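Local coordinates for BH0236 protein (Bacillus halodurans, PDB 5T7A) that probably binds beta-1,3-glucan through its family 56 carbohydrate-binding module, at residues 30-35 and 100-105; 50-55 and 80-85; 58-63 and 74-79; 95-100 and 113-118. All coordinates share one frame; numbering follows the deposited sequence. Where two conformers were deposited one is given.

Interaction 1: 30-35 and 100-105. With EDO (1,2-ethanediol), chain C.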
# COMPACT_ATOMS: atom_id res chain seq x y z
N HIS A 30 -0.93 6.72 6.91
CA HIS A 30 -1.67 7.81 6.34
C HIS A 30 -3.14 7.53 6.60
O HIS A 30 -3.56 6.40 6.46
CB HIS A 30 -1.42 7.86 4.85
CG HIS A 30 0.03 8.01 4.52
ND1 HIS A 30 0.71 9.22 4.61
CD2 HIS A 30 0.95 7.08 4.20
CE1 HIS A 30 1.96 9.02 4.23
NE2 HIS A 30 2.14 7.74 4.00
N THR A 31 -3.94 8.58 6.90
CA THR A 31 -5.29 8.34 7.27
C THR A 31 -6.22 9.24 6.47
O THR A 31 -5.94 10.46 6.29
CB THR A 31 -5.55 8.58 8.76
OG1 THR A 31 -4.95 9.82 9.20
CG2 THR A 31 -4.97 7.45 9.54
N HIS A 32 -7.35 8.65 6.14
CA HIS A 32 -8.45 9.28 5.40
C HIS A 32 -9.71 8.64 5.95
O HIS A 32 -9.68 7.48 6.39
CB HIS A 32 -8.38 9.03 3.90
CG HIS A 32 -9.52 9.62 3.13
ND1 HIS A 32 -10.69 8.94 2.89
CD2 HIS A 32 -9.66 10.82 2.54
CE1 HIS A 32 -11.52 9.71 2.20
NE2 HIS A 32 -10.92 10.87 2.00
N PRO A 33 -10.86 9.33 5.96
CA PRO A 33 -12.02 8.62 6.50
C PRO A 33 -12.30 7.19 5.97
O PRO A 33 -12.80 6.34 6.70
CB PRO A 33 -13.18 9.58 6.16
CG PRO A 33 -12.54 10.85 6.32
CD PRO A 33 -11.22 10.71 5.68
N ASP A 34 -11.94 6.90 4.72
CA ASP A 34 -12.06 5.57 4.18
C ASP A 34 -11.00 4.57 4.52
O ASP A 34 -11.20 3.41 4.27
CB ASP A 34 -12.09 5.66 2.65
CG ASP A 34 -13.37 6.25 2.10
OD1 ASP A 34 -14.33 6.42 2.86
OD2 ASP A 34 -13.45 6.48 0.87
N TYR A 35 -9.86 4.94 5.12
CA TYR A 35 -8.75 3.98 5.30
C TYR A 35 -7.62 4.52 6.19
O TYR A 35 -7.32 5.74 6.23
CB TYR A 35 -8.12 3.60 3.94
CG TYR A 35 -7.54 4.74 3.16
CD1 TYR A 35 -6.28 5.21 3.38
CD2 TYR A 35 -8.30 5.38 2.17
CE1 TYR A 35 -5.73 6.29 2.68
CE2 TYR A 35 -7.78 6.48 1.49
CZ TYR A 35 -6.51 6.93 1.77
OH TYR A 35 -5.96 8.01 1.11
N PHE A 100 -3.35 3.58 -4.08
CA PHE A 100 -4.33 2.52 -4.04
C PHE A 100 -5.53 2.79 -4.89
O PHE A 100 -5.97 3.94 -5.01
CB PHE A 100 -4.81 2.28 -2.59
CG PHE A 100 -3.68 2.04 -1.62
CD1 PHE A 100 -3.17 0.79 -1.40
CD2 PHE A 100 -3.12 3.13 -0.93
CE1 PHE A 100 -2.12 0.59 -0.48
CE2 PHE A 100 -2.10 2.93 -0.06
CZ PHE A 100 -1.58 1.67 0.17
N THR A 101 -6.14 1.70 -5.35
CA THR A 101 -7.49 1.77 -5.90
C THR A 101 -8.29 0.79 -5.05
O THR A 101 -7.98 -0.40 -5.04
CB THR A 101 -7.51 1.44 -7.41
OG1 THR A 101 -6.77 2.42 -8.15
CG2 THR A 101 -8.95 1.40 -7.92
N TYR A 102 -9.33 1.30 -4.38
CA TYR A 102 -10.11 0.51 -3.47
C TYR A 102 -11.58 0.59 -3.77
O TYR A 102 -12.11 1.60 -4.15
CB TYR A 102 -9.90 0.95 -2.02
CG TYR A 102 -10.24 2.34 -1.69
CD1 TYR A 102 -9.36 3.38 -1.92
CD2 TYR A 102 -11.46 2.63 -1.03
CE1 TYR A 102 -9.72 4.69 -1.56
CE2 TYR A 102 -11.80 3.91 -0.68
CZ TYR A 102 -10.93 4.95 -0.91
OH TYR A 102 -11.25 6.23 -0.57
N GLU A 103 -12.23 -0.54 -3.60
CA GLU A 103 -13.68 -0.60 -3.81
C GLU A 103 -14.36 -0.17 -2.47
O GLU A 103 -13.86 -0.47 -1.35
CB GLU A 103 -14.04 -2.00 -4.16
CG GLU A 103 -15.49 -2.20 -4.58
CD GLU A 103 -16.41 -2.54 -3.44
OE1 GLU A 103 -15.99 -2.83 -2.30
OE2 GLU A 103 -17.65 -2.50 -3.71
N LYS A 104 -15.49 0.49 -2.57
CA LYS A 104 -16.28 0.81 -1.37
C LYS A 104 -17.74 0.90 -1.77
O LYS A 104 -18.13 1.84 -2.40
CB LYS A 104 -15.83 2.15 -0.74
CG LYS A 104 -16.62 2.55 0.53
CD LYS A 104 -16.09 3.77 1.27
CE LYS A 104 -16.50 5.05 0.53
NZ LYS A 104 -16.74 6.21 1.41
N LEU A 105 -18.53 -0.09 -1.39
CA LEU A 105 -20.02 -0.01 -1.58
C LEU A 105 -20.41 0.13 -3.08
O LEU A 105 -21.42 0.76 -3.40
CB LEU A 105 -20.62 1.12 -0.74
CG LEU A 105 -20.38 0.91 0.75
CD1 LEU A 105 -20.84 2.15 1.52
CD2 LEU A 105 -20.96 -0.37 1.31
C1 EDO C . -15.13 8.00 -1.54
O1 EDO C . -14.99 8.23 -0.08
C2 EDO C . -15.42 9.34 -2.15
O2 EDO C . -16.72 9.73 -1.82

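Interaction 2: 50-55 and 80-85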
# COMPACT_ATOMS: atom_id res chain seq x y z
N PHE A 50 0.29 -1.77 3.60
CA PHE A 50 -1.00 -2.20 4.13
C PHE A 50 -2.04 -1.15 3.82
O PHE A 50 -1.77 0.02 3.72
CB PHE A 50 -0.98 -2.47 5.61
CG PHE A 50 -0.92 -1.24 6.48
CD1 PHE A 50 0.31 -0.63 6.74
CD2 PHE A 50 -2.07 -0.67 7.02
CE1 PHE A 50 0.38 0.48 7.57
CE2 PHE A 50 -2.02 0.47 7.84
CZ PHE A 50 -0.80 1.04 8.13
N PHE A 51 -3.27 -1.63 3.75
CA PHE A 51 -4.47 -0.78 3.50
C PHE A 51 -5.63 -1.36 4.32
O PHE A 51 -6.02 -2.52 4.15
CB PHE A 51 -4.79 -0.80 2.00
CG PHE A 51 -5.92 0.16 1.60
CD1 PHE A 51 -5.62 1.45 1.20
CD2 PHE A 51 -7.25 -0.24 1.68
CE1 PHE A 51 -6.61 2.36 0.85
CE2 PHE A 51 -8.22 0.64 1.33
CZ PHE A 51 -7.93 1.92 0.95
N ALA A 52 -6.10 -0.59 5.29
CA ALA A 52 -7.08 -1.06 6.27
C ALA A 52 -8.31 -0.16 6.15
O ALA A 52 -8.41 0.91 6.78
CB ALA A 52 -6.48 -0.99 7.68
N PRO A 53 -9.28 -0.56 5.32
CA PRO A 53 -10.40 0.31 5.07
C PRO A 53 -11.39 0.30 6.21
O PRO A 53 -11.51 -0.66 6.93
CB PRO A 53 -11.02 -0.24 3.77
CG PRO A 53 -10.75 -1.72 3.95
CD PRO A 53 -9.35 -1.80 4.51
N THR A 54 -12.07 1.41 6.40
CA THR A 54 -13.13 1.53 7.40
C THR A 54 -14.41 0.87 7.05
O THR A 54 -15.19 0.53 7.92
CB THR A 54 -13.37 3.01 7.74
OG1 THR A 54 -13.57 3.76 6.54
CG2 THR A 54 -12.19 3.57 8.52
N THR A 55 -14.66 0.70 5.76
CA THR A 55 -15.75 -0.11 5.27
C THR A 55 -15.11 -1.26 4.49
O THR A 55 -14.16 -1.05 3.78
CB THR A 55 -16.63 0.73 4.35
OG1 THR A 55 -17.29 1.75 5.09
CG2 THR A 55 -17.73 -0.19 3.69
N ASN A 80 -8.15 -10.69 7.31
CA ASN A 80 -8.88 -10.12 8.45
C ASN A 80 -9.31 -8.71 8.25
O ASN A 80 -9.19 -7.87 9.15
CB ASN A 80 -8.07 -10.20 9.71
CG ASN A 80 -7.82 -11.63 10.11
OD1 ASN A 80 -8.67 -12.52 9.85
ND2 ASN A 80 -6.64 -11.87 10.71
N GLY A 81 -9.80 -8.45 7.06
CA GLY A 81 -10.37 -7.12 6.78
C GLY A 81 -9.35 -6.05 6.37
O GLY A 81 -9.77 -4.89 6.12
N GLU A 82 -8.07 -6.43 6.30
CA GLU A 82 -6.97 -5.56 5.88
C GLU A 82 -6.51 -6.10 4.56
O GLU A 82 -6.93 -7.20 4.19
CB GLU A 82 -5.81 -5.61 6.87
CG GLU A 82 -6.11 -5.07 8.24
CD GLU A 82 -4.85 -4.89 9.02
OE1 GLU A 82 -4.49 -3.75 9.29
OE2 GLU A 82 -4.13 -5.88 9.30
N TRP A 83 -5.65 -5.35 3.87
CA TRP A 83 -5.11 -5.73 2.55
C TRP A 83 -3.60 -5.45 2.59
O TRP A 83 -3.14 -4.41 3.08
CB TRP A 83 -5.77 -5.00 1.46
CG TRP A 83 -7.23 -5.24 1.36
CD1 TRP A 83 -8.22 -4.74 2.17
CD2 TRP A 83 -7.88 -6.11 0.44
NE1 TRP A 83 -9.43 -5.22 1.78
CE2 TRP A 83 -9.24 -6.11 0.76
CE3 TRP A 83 -7.44 -6.91 -0.61
CZ2 TRP A 83 -10.17 -6.83 0.03
CZ3 TRP A 83 -8.40 -7.65 -1.31
CH2 TRP A 83 -9.72 -7.59 -0.97
N GLU A 84 -2.82 -6.37 2.05
CA GLU A 84 -1.35 -6.30 2.16
C GLU A 84 -0.66 -6.61 0.86
O GLU A 84 -1.19 -7.40 0.04
CB GLU A 84 -0.84 -7.33 3.15
CG GLU A 84 -1.32 -7.01 4.54
CD GLU A 84 -0.91 -8.04 5.61
OE1 GLU A 84 -1.03 -9.29 5.33
OE2 GLU A 84 -0.56 -7.58 6.74
N ARG A 85 0.49 -5.98 0.68
CA ARG A 85 1.43 -6.34 -0.38
C ARG A 85 2.84 -6.23 0.22
O ARG A 85 3.28 -5.16 0.61
CB ARG A 85 1.27 -5.47 -1.60
CG ARG A 85 2.34 -5.68 -2.66
CD ARG A 85 2.12 -6.91 -3.46
NE ARG A 85 3.30 -7.14 -4.31
CZ ARG A 85 3.37 -8.21 -5.08
NH1 ARG A 85 2.34 -9.04 -5.13
NH2 ARG A 85 4.48 -8.42 -5.80
O HOH W 1 -9.61 -2.59 7.87

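Interaction 3: 58-63 and 74-79. With EDO (1,2-ethanediol), chain D.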
# COMPACT_ATOMS: atom_id res chain seq x y z
N ARG A 58 -14.44 -5.01 -1.54
CA ARG A 58 -14.47 -6.24 -2.32
C ARG A 58 -13.05 -6.54 -2.86
O ARG A 58 -12.66 -7.72 -3.02
CB ARG A 58 -15.43 -6.12 -3.45
CG ARG A 58 -16.90 -6.14 -3.02
CD ARG A 58 -17.81 -6.20 -4.25
NE ARG A 58 -17.91 -4.94 -4.96
CZ ARG A 58 -17.73 -4.80 -6.27
NH1 ARG A 58 -17.38 -5.85 -7.03
NH2 ARG A 58 -17.87 -3.64 -6.79
N TYR A 59 -12.27 -5.50 -3.07
CA TYR A 59 -10.90 -5.63 -3.59
C TYR A 59 -10.15 -4.33 -3.34
O TYR A 59 -10.77 -3.25 -3.23
CB TYR A 59 -10.89 -5.90 -5.09
CG TYR A 59 -11.56 -4.90 -5.97
CD1 TYR A 59 -10.90 -3.79 -6.46
CD2 TYR A 59 -12.91 -5.01 -6.30
CE1 TYR A 59 -11.55 -2.85 -7.25
CE2 TYR A 59 -13.55 -4.08 -7.14
CZ TYR A 59 -12.89 -3.01 -7.60
OH TYR A 59 -13.53 -2.06 -8.38
N VAL A 60 -8.83 -4.48 -3.26
CA VAL A 60 -7.94 -3.27 -3.25
C VAL A 60 -6.73 -3.62 -4.10
O VAL A 60 -6.14 -4.67 -3.92
CB VAL A 60 -7.47 -2.95 -1.82
CG1 VAL A 60 -6.61 -1.74 -1.85
CG2 VAL A 60 -8.65 -2.73 -0.91
N ASP A 61 -6.40 -2.74 -5.05
CA ASP A 61 -5.17 -2.79 -5.83
C ASP A 61 -4.17 -1.76 -5.30
O ASP A 61 -4.56 -0.68 -4.83
CB ASP A 61 -5.41 -2.47 -7.26
CG ASP A 61 -6.31 -3.50 -7.96
OD1 ASP A 61 -6.37 -4.64 -7.52
OD2 ASP A 61 -6.98 -3.11 -8.95
N VAL A 62 -2.88 -2.12 -5.37
CA VAL A 62 -1.83 -1.19 -5.11
C VAL A 62 -1.03 -0.92 -6.35
O VAL A 62 -0.82 -1.83 -7.18
CB VAL A 62 -0.93 -1.67 -3.94
CG1 VAL A 62 -0.20 -2.98 -4.25
CG2 VAL A 62 0.04 -0.59 -3.52
N HIS A 63 -0.63 0.33 -6.51
CA HIS A 63 0.19 0.84 -7.66
C HIS A 63 1.49 1.28 -7.03
O HIS A 63 1.47 2.00 -6.02
CB HIS A 63 -0.50 2.03 -8.30
CG HIS A 63 -1.97 1.82 -8.52
ND1 HIS A 63 -2.46 0.85 -9.39
CD2 HIS A 63 -3.04 2.35 -7.92
CE1 HIS A 63 -3.78 0.83 -9.32
NE2 HIS A 63 -4.16 1.73 -8.45
N TYR A 74 -0.74 -4.39 -8.52
CA TYR A 74 -0.98 -5.68 -7.92
C TYR A 74 -2.30 -5.66 -7.18
O TYR A 74 -2.66 -4.66 -6.54
CB TYR A 74 0.08 -6.09 -6.93
CG TYR A 74 1.49 -6.12 -7.43
CD1 TYR A 74 1.97 -7.22 -8.16
CD2 TYR A 74 2.35 -5.05 -7.28
CE1 TYR A 74 3.26 -7.24 -8.64
CE2 TYR A 74 3.65 -5.08 -7.70
CZ TYR A 74 4.14 -6.19 -8.39
OH TYR A 74 5.42 -6.21 -8.92
N ARG A 75 -3.04 -6.76 -7.25
CA ARG A 75 -4.15 -7.00 -6.34
C ARG A 75 -3.56 -7.35 -5.01
O ARG A 75 -2.76 -8.31 -4.91
CB ARG A 75 -5.09 -8.11 -6.91
CG ARG A 75 -6.21 -8.52 -5.99
CD ARG A 75 -7.22 -7.42 -5.77
NE ARG A 75 -7.84 -6.89 -6.99
CZ ARG A 75 -8.81 -7.51 -7.67
NH1 ARG A 75 -9.32 -8.63 -7.23
NH2 ARG A 75 -9.28 -6.98 -8.75
N MET A 76 -3.93 -6.62 -3.97
CA MET A 76 -3.47 -6.88 -2.63
C MET A 76 -4.12 -8.15 -2.12
O MET A 76 -5.17 -8.61 -2.64
CB MET A 76 -3.74 -5.65 -1.74
CG MET A 76 -3.09 -4.38 -2.28
SD MET A 76 -3.28 -2.99 -1.09
CE MET A 76 -1.95 -3.27 0.03
N THR A 77 -3.51 -8.70 -1.09
CA THR A 77 -4.02 -9.88 -0.39
C THR A 77 -4.82 -9.50 0.81
O THR A 77 -4.34 -8.76 1.66
CB THR A 77 -2.89 -10.79 0.01
OG1 THR A 77 -2.16 -11.15 -1.19
CG2 THR A 77 -3.48 -12.07 0.66
N GLU A 78 -6.03 -10.04 0.94
CA GLU A 78 -6.90 -9.74 2.07
C GLU A 78 -6.60 -10.63 3.24
O GLU A 78 -6.47 -11.84 3.07
CB GLU A 78 -8.37 -9.92 1.68
CG GLU A 78 -9.41 -9.34 2.65
CD GLU A 78 -9.87 -10.29 3.75
OE1 GLU A 78 -9.58 -11.51 3.67
OE2 GLU A 78 -10.55 -9.81 4.69
N ARG A 79 -6.55 -10.05 4.43
CA ARG A 79 -6.39 -10.83 5.62
C ARG A 79 -7.10 -10.09 6.75
O ARG A 79 -6.70 -8.99 7.08
CB ARG A 79 -4.90 -10.98 5.94
CG ARG A 79 -4.55 -11.87 7.13
CD ARG A 79 -3.05 -12.14 7.30
NE ARG A 79 -2.23 -10.92 7.53
CZ ARG A 79 -2.08 -10.28 8.70
NH1 ARG A 79 -2.66 -10.72 9.83
NH2 ARG A 79 -1.31 -9.20 8.76
C1 EDO D . -16.31 -2.81 -9.67
O1 EDO D . -17.76 -2.90 -9.63
C2 EDO D . -15.95 -1.89 -8.56
O2 EDO D . -16.05 -0.64 -8.95
O HOH W 2 -8.85 -4.49 -10.06

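Interaction 4: 95-100 and 113-118. With EDO (1,2-ethanediol), chain E.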
# COMPACT_ATOMS: atom_id res chain seq x y z
N VAL A 95 13.54 4.59 -2.56
CA VAL A 95 12.27 5.32 -2.43
C VAL A 95 11.10 4.49 -3.03
O VAL A 95 11.07 4.15 -4.22
CB VAL A 95 12.32 6.75 -3.01
CG1 VAL A 95 10.97 7.38 -3.08
CG2 VAL A 95 13.26 7.63 -2.20
N LEU A 96 10.12 4.19 -2.20
CA LEU A 96 8.92 3.46 -2.64
C LEU A 96 7.77 4.46 -2.67
O LEU A 96 7.44 5.09 -1.68
CB LEU A 96 8.65 2.30 -1.67
CG LEU A 96 7.29 1.61 -1.85
CD1 LEU A 96 7.29 0.79 -3.12
CD2 LEU A 96 7.10 0.69 -0.65
N GLU A 97 7.15 4.58 -3.84
CA GLU A 97 5.95 5.40 -3.98
C GLU A 97 4.79 4.45 -4.24
O GLU A 97 4.93 3.49 -4.99
CB GLU A 97 6.10 6.46 -5.06
CG GLU A 97 6.96 7.66 -4.56
CD GLU A 97 7.17 8.64 -5.66
OE1 GLU A 97 7.98 8.29 -6.56
OE2 GLU A 97 6.54 9.72 -5.61
N TYR A 98 3.62 4.73 -3.67
CA TYR A 98 2.53 3.78 -3.70
C TYR A 98 1.21 4.50 -3.59
O TYR A 98 1.09 5.54 -2.95
CB TYR A 98 2.65 2.74 -2.60
CG TYR A 98 2.69 3.28 -1.19
CD1 TYR A 98 3.88 3.78 -0.66
CD2 TYR A 98 1.59 3.24 -0.36
CE1 TYR A 98 3.94 4.28 0.61
CE2 TYR A 98 1.63 3.72 0.89
CZ TYR A 98 2.77 4.23 1.41
OH TYR A 98 2.78 4.72 2.70
N SER A 99 0.24 3.98 -4.34
CA SER A 99 -1.14 4.51 -4.31
C SER A 99 -2.08 3.34 -4.36
O SER A 99 -1.63 2.20 -4.61
CB SER A 99 -1.40 5.42 -5.45
OG SER A 99 -1.12 4.77 -6.69
N PHE A 100 -3.35 3.58 -4.08
CA PHE A 100 -4.33 2.52 -4.04
C PHE A 100 -5.53 2.79 -4.89
O PHE A 100 -5.97 3.94 -5.01
CB PHE A 100 -4.81 2.28 -2.59
CG PHE A 100 -3.68 2.04 -1.62
CD1 PHE A 100 -3.17 0.79 -1.40
CD2 PHE A 100 -3.12 3.13 -0.93
CE1 PHE A 100 -2.12 0.59 -0.48
CE2 PHE A 100 -2.10 2.93 -0.06
CZ PHE A 100 -1.58 1.67 0.17
N TRP A 113 -0.42 9.48 -4.59
CA TRP A 113 0.79 8.75 -4.38
C TRP A 113 1.40 9.15 -3.06
O TRP A 113 1.67 10.34 -2.80
CB TRP A 113 1.80 9.05 -5.48
CG TRP A 113 1.45 8.46 -6.76
CD1 TRP A 113 0.79 9.09 -7.83
CD2 TRP A 113 1.76 7.15 -7.20
NE1 TRP A 113 0.63 8.19 -8.86
CE2 TRP A 113 1.24 7.00 -8.51
CE3 TRP A 113 2.41 6.07 -6.61
CZ2 TRP A 113 1.39 5.82 -9.23
CZ3 TRP A 113 2.55 4.93 -7.32
CH2 TRP A 113 2.04 4.81 -8.60
N PHE A 114 1.65 8.16 -2.20
CA PHE A 114 2.39 8.28 -0.98
C PHE A 114 3.84 7.90 -1.21
O PHE A 114 4.15 7.24 -2.20
CB PHE A 114 1.78 7.37 0.12
CG PHE A 114 0.34 7.67 0.36
CD1 PHE A 114 -0.04 8.77 1.13
CD2 PHE A 114 -0.63 6.84 -0.14
CE1 PHE A 114 -1.39 9.08 1.31
CE2 PHE A 114 -1.98 7.11 0.06
CZ PHE A 114 -2.35 8.20 0.82
N THR A 115 4.72 8.33 -0.30
CA THR A 115 6.17 8.04 -0.43
C THR A 115 6.73 7.48 0.86
O THR A 115 6.28 7.92 1.95
CB THR A 115 6.99 9.28 -0.95
OG1 THR A 115 8.32 8.86 -1.27
CG2 THR A 115 6.96 10.34 0.02
N TYR A 116 7.62 6.51 0.72
CA TYR A 116 8.33 5.90 1.82
C TYR A 116 9.81 5.81 1.46
O TYR A 116 10.14 5.35 0.37
CB TYR A 116 7.78 4.47 2.09
CG TYR A 116 8.62 3.67 3.03
CD1 TYR A 116 8.55 3.95 4.39
CD2 TYR A 116 9.38 2.60 2.61
CE1 TYR A 116 9.36 3.26 5.27
CE2 TYR A 116 10.20 1.89 3.48
CZ TYR A 116 10.19 2.23 4.80
OH TYR A 116 11.02 1.46 5.61
N SER A 117 10.73 6.25 2.33
CA SER A 117 12.16 5.99 2.08
C SER A 117 12.66 4.94 3.05
O SER A 117 12.50 5.07 4.27
CB SER A 117 13.05 7.26 2.19
OG SER A 117 14.43 7.06 1.85
N ARG A 118 13.23 3.89 2.49
CA ARG A 118 13.77 2.75 3.27
C ARG A 118 15.06 3.11 3.99
O ARG A 118 15.85 3.88 3.45
CB ARG A 118 14.09 1.60 2.36
CG ARG A 118 14.52 0.33 3.05
CD ARG A 118 13.46 -0.25 3.98
NE ARG A 118 13.97 -1.35 4.80
CZ ARG A 118 14.67 -1.15 5.91
NH1 ARG A 118 14.97 0.07 6.33
NH2 ARG A 118 15.10 -2.21 6.59
OXT ARG A 118 15.32 2.59 5.07
C1 EDO E . 4.81 8.50 -8.76
O1 EDO E . 5.36 8.52 -10.07
C2 EDO E . 4.15 9.82 -8.56
O2 EDO E . 4.90 10.63 -7.66
O HOH W 3 4.74 10.48 -3.64
O HOH W 4 4.74 6.37 3.55

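Interaction 1: 30-35 and 100-105
Asp34 and Lys104 mark the closest backbone approach of the two segments, and even there their CA atoms lie 8.4 Å apart. This gap is bridged by side chains. Residues 30-35 end strand 28-32 in a type I turn from His32 to Tyr35, while residues 100-105 run off the end of strand 95-103. The Asp34 carboxylate reaches out from the turn with CG beside its own backbone N (chi1 -71°) and is held at both oxygens. Tyr102 OH donates over 2.6 Å to the anti lone pair of Asp34 OD2; the carboxylate meets the ring at its edge, the two planes being 81° apart. In one of its two conformers, Lys104 NZ forms a salt bridge to Asp34 OD1 at 2.8 Å from the syn side, somewhat out of the carboxylate plane. In an antiparallel beta-sandwich these residues lie near one end, where the turn after an outermost strand meets the end of a strand that is not adjacent to it in the sheet order. Inward from the charged group, the edge of Tyr35 is directed at the face of Tyr102 in an offset edge-to-face pair, with ring centroids 5.6 Å apart and planes at 68°. Phe51 touches both rings and continues the packing into the core. Within the turn, Asp34 N also donates to His32 ND1 at 3.0 Å, nearly straight. An ethanediol, probably from the crystallisation liquor, adds its O1 2.5 Å from Asp34 OD2 and accepts from Lys104 NZ.

Interaction 2: 50-55 and 80-85
Phe51 and Trp83 form an antiparallel hydrogen-bonded pair that joins strands 46-53 and 82-88, neighbours in the antiparallel sheet of the beta-sandwich. The short segments run at 168° to one another. Phe51 N reaches Trp83 O, and Trp83 N returns to Phe51 O, each at 2.9 Å. Trp83 O also receives the CA-H of Phe50 at 3.3 Å from Phe50 CA. On the tightly packed face the side chains of Phe51 and Trp83 point the same way, into a core where both pack on Met76 and Val60. Phe51 O sits at the edge of the indole, in its plane. Pro53 CD approaches this edge too, 3.9 Å from Trp83 CD1, with proline and indole crossing at about a right angle. The other face is looser: Glu82, in one of its two conformers, extends past Ala52, its OE1 3.8 Å from Ala52 CB, and its carboxylate is paired with Arg40. Toward the strand ends the backbones part, and water takes over from direct bonding. There a single water donates to Pro53 O and to Gly81 O, 2.9 Å from each oxygen.

Interaction 3: 58-63 and 74-79
Asp61 OD1 accepts the NE-H of Arg75 at 2.7 Å, a salt bridge across the beta hairpin of strands 60-66 and 72-79. NE comes to the syn side of the carboxylate, and Asp61 OD1 lies almost exactly in the guanidinium plane; the two flat groups are 15° apart, nearly coplanar. Water closes the other half of this pairing, donating to Asp61 OD2 over 2.6 Å and accepting from Arg75 NH2. The arginine chain gets there by bending at chi2 (67°) and chi3, which folds it back over the neighbouring strand. Tyr59 CB then lies over the centre of one guanidinium face, 3.7 Å from Arg75 CZ. Beneath, Val62 and Tyr74 are a hydrogen-bonded pair, Val62 N to Tyr74 O at 2.8 Å with the return bond from Tyr74 N to Val62 O, whereas Asp61 and Arg75 face each other as a non-hydrogen-bonded pair. Met76, at the break in strand 72-79, continues the pairing with its N donating to Val60 O. On the buried face, turned away from the salt bridge, the methionine chain lies across both valines, with Phe51, Phe100 and Trp83 around them. Met76 CG is 3.8 Å from Val62 CG1, and Met76 SD touches Val60 CG1 at 3.6 Å.

Interaction 4: 95-100 and 113-118
Leu96 pairs with Tyr116, and Tyr98 with Phe114, through two antiparallel rings of backbone hydrogen bonds. Leu96 N to Tyr116 O and Tyr116 N to Leu96 O are both 2.8 Å; Phe114 N to Tyr98 O matches them, and Tyr98 N to Phe114 O is slightly longer, 3.0 Å. Between these pairs, Glu97 CA-H points at Phe114 O, with Glu97 CA at 3.1 Å.

Aromatic contacts fill the buried face. Tyr98 CG stands between its backbone N and carbonyl carbon (chi1 58°), which lays the ring beneath the partner strand: Phe114 CB sits over the ring face, 3.7 Å from its centroid and 19° off the normal. Tyr116 CB meets the same ring at its edge, and Phe100 crosses Phe114 at about a right angle. This is the hairpin of strands 95-103 and 108-117, the latter outermost in the antiparallel sheet of the beta-sandwich; Ile39 and Ile49 cover the inner face around Tyr98.

On the other face, the indole of Trp113 lies across residues 97-99, its edge at Glu97 O and Tyr98 N and one face over Ser99, whose CB is 4.2 Å from the six-membered ring centroid. An ethanediol lies over the opposite indole face, and its O2 donates to Glu97 OE2 at 2.8 Å. Lys65 also approaches this indole, as a cation-pi partner, and bonds the diol.

A water links the strands again, accepting from Tyr98 OH and donating to Thr115 O, 2.7 Å from each.

How the interactions relate
From the N terminus, residues 30-35 open the longest loop, which interaction 1 closes only at 100-105. Within it, 50-55 waits for 80-85 to complete interaction 2, and the hairpin contact of interaction 3 (58-63 with 74-79) sits inside that span in turn. Interaction 4 starts at 95-100, before interaction 1 has closed, and ends at 113-118, so the two cross and share Phe100. Interactions 2, 3 and 4 each join neighbouring strands, whereas interaction 1 ties the turn after strand 28-32 to the far end of strand 95-103. Phe51 packs on Tyr35 and Phe100, His63 N bonds to Ser99 O, and Glu84 pairs with Arg79, connecting the contacts laterally.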